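Local coordinates for AGR_C_4470p (Agrobacterium tumefaciens str. C58, PDB 2HQV), which is of unconfirmed function but belongs to the ChuX/HutX haem-utilisation family and so probably takes part in handling haem, at residues G83-I88 and A172-K177. Sequence-based numbering, arbitrary orientation.
Sequences GEILMI and AGQLAK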
loop_
_atom_site.group_PDB
_atom_site.type_symbol
_atom_site.label_atom_id
_atom_site.label_comp_id
_atom_site.label_asym_id
_atom_site.label_seq_id
_atom_site.Cartn_x
_atom_site.Cartn_y
_atom_site.Cartn_z
ATOM N N GLY A 83 8.032 19.405 -8.179
ATOM C CA GLY A 83 9.347 18.996 -7.728
ATOM C C GLY A 83 9.251 17.715 -6.922
ATOM O O GLY A 83 8.337 16.919 -7.127
ATOM N N GLU A 84 10.180 17.511 -5.996
ATOM C CA GLU A 84 10.167 16.298 -5.184
ATOM C C GLU A 84 9.126 16.358 -4.069
ATOM O O GLU A 84 9.227 17.169 -3.154
ATOM C CB GLU A 84 11.551 16.043 -4.577
ATOM C CG GLU A 84 11.656 14.717 -3.828
ATOM C CD GLU A 84 12.987 14.546 -3.109
ATOM O OE1 GLU A 84 13.187 13.500 -2.459
ATOM O OE2 GLU A 84 13.833 15.459 -3.195
ATOM N N ILE A 85 8.122 15.496 -4.157
ATOM C CA ILE A 85 7.074 15.440 -3.147
ATOM C C ILE A 85 7.234 14.152 -2.338
ATOM O O ILE A 85 8.232 13.447 -2.472
ATOM C CB ILE A 85 5.658 15.490 -3.809
ATOM C CG1 ILE A 85 5.540 14.464 -4.946
ATOM C CG2 ILE A 85 5.410 16.880 -4.371
ATOM C CD1 ILE A 85 5.523 12.993 -4.509
ATOM N N LEU A 86 6.270 13.848 -1.478
ATOM C CA LEU A 86 6.348 12.617 -0.712
ATOM C C LEU A 86 5.100 11.791 -0.997
ATOM O O LEU A 86 3.985 12.214 -0.704
ATOM C CB LEU A 86 6.454 12.900 0.791
ATOM C CG LEU A 86 6.531 11.632 1.655
ATOM C CD1 LEU A 86 7.794 10.859 1.302
ATOM C CD2 LEU A 86 6.529 11.998 3.139
HETATM N N MSE A 87 5.302 10.629 -1.602
HETATM C CA MSE A 87 4.213 9.725 -1.926
HETATM C C MSE A 87 4.003 8.770 -0.758
HETATM O O MSE A 87 4.957 8.178 -0.255
HETATM C CB MSE A 87 4.545 8.934 -3.198
HETATM C CG MSE A 87 3.833 7.592 -3.293
HETATM SE SE MSE A 87 1.924 7.628 -3.731
HETATM C CE MSE A 87 1.251 8.945 -2.577
ATOM N N ILE A 88 2.761 8.627 -0.313
ATOM C CA ILE A 88 2.481 7.723 0.798
ATOM C C ILE A 88 1.300 6.789 0.548
ATOM O O ILE A 88 0.211 7.220 0.173
ATOM C CB ILE A 88 2.199 8.489 2.105
ATOM C CG1 ILE A 88 3.389 9.382 2.459
ATOM C CG2 ILE A 88 1.948 7.493 3.247
ATOM C CD1 ILE A 88 3.215 10.132 3.770
ATOM N N ALA A 172 8.647 26.359 0.602
ATOM C CA ALA A 172 7.984 27.552 0.081
ATOM C C ALA A 172 7.384 27.448 -1.318
ATOM O O ALA A 172 6.174 27.595 -1.490
ATOM C CB ALA A 172 8.949 28.736 0.141
ATOM N N GLY A 173 8.226 27.211 -2.319
ATOM C CA GLY A 173 7.737 27.119 -3.685
ATOM C C GLY A 173 6.656 26.074 -3.900
ATOM O O GLY A 173 5.651 26.323 -4.573
ATOM N N GLN A 174 6.866 24.896 -3.328
ATOM C CA GLN A 174 5.915 23.796 -3.458
ATOM C C GLN A 174 4.606 24.128 -2.754
ATOM O O GLN A 174 3.525 23.921 -3.299
ATOM C CB GLN A 174 6.518 22.531 -2.856
ATOM C CG GLN A 174 5.827 21.254 -3.280
ATOM C CD GLN A 174 6.622 20.036 -2.878
ATOM O OE1 GLN A 174 6.498 19.548 -1.761
ATOM N NE2 GLN A 174 7.465 19.550 -3.786
ATOM N N LEU A 175 4.720 24.651 -1.537
ATOM C CA LEU A 175 3.557 25.033 -0.743
ATOM C C LEU A 175 2.674 26.011 -1.503
ATOM O O LEU A 175 1.456 25.862 -1.526
ATOM C CB LEU A 175 4.003 25.661 0.581
ATOM C CG LEU A 175 2.885 26.178 1.492
ATOM C CD1 LEU A 175 1.900 25.049 1.794
ATOM C CD2 LEU A 175 3.487 26.728 2.781
ATOM N N ALA A 176 3.292 27.016 -2.123
ATOM C CA ALA A 176 2.549 28.016 -2.885
ATOM C C ALA A 176 1.714 27.374 -4.002
ATOM O O ALA A 176 0.560 27.753 -4.221
ATOM C CB ALA A 176 3.514 29.053 -3.477
ATOM N N LYS A 177 2.296 26.402 -4.704
ATOM C CA LYS A 177 1.585 25.719 -5.787
ATOM C C LYS A 177 0.421 24.896 -5.239
ATOM O O LYS A 177 -0.641 24.815 -5.855
ATOM C CB LYS A 177 2.543 24.809 -6.566
ATOM C CG LYS A 177 3.699 25.566 -7.223
ATOM C CD LYS A 177 4.624 24.638 -7.984
ATOM C CE LYS A 177 5.768 25.409 -8.636
ATOM N NZ LYS A 177 6.661 24.498 -9.409
#
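Gln174 reaches from the first turn of helix 172-185 to the backbone carbonyl of Glu84, and its carboxamide makes the whole of the close contact. Its NE2 donates to the carbonyl O of Glu84 at 3.0 Å in an almost perfectly straight bond (N-H...O 178°). The acceptor lies in the amide plane of Gln174, but NE2 sits well above the carbonyl plane of Glu84. Beside this bond Ile85 packs its CG2 branch against the amide, 3.4 Å from NE2 and 3.7 Å from CD of Gln174, the two side chains crossing at about a right angle. The span is bridged because Gln174 is stretched out, with CG anti to the backbone N (chi1 -163°) and the chain extended beyond it. A second acceptor for NE2, Trp82 O, and the backbone N of Arg163, which binds OE1, hold both ends of this buried amide and fix its rotation. Arg163 also pairs through its guanidinium with the carboxylate of Glu84, while Lys177, about one turn further along the helix from Gln174, hydrogen-bonds through NZ to Gly81 O. The arrangement is a side-chain-to-backbone hydrogen bond joining the C-terminal helix to segment 83-88, which carries an inner strand of the six-stranded antiparallel sheet in this ChuX/HutX-family fold.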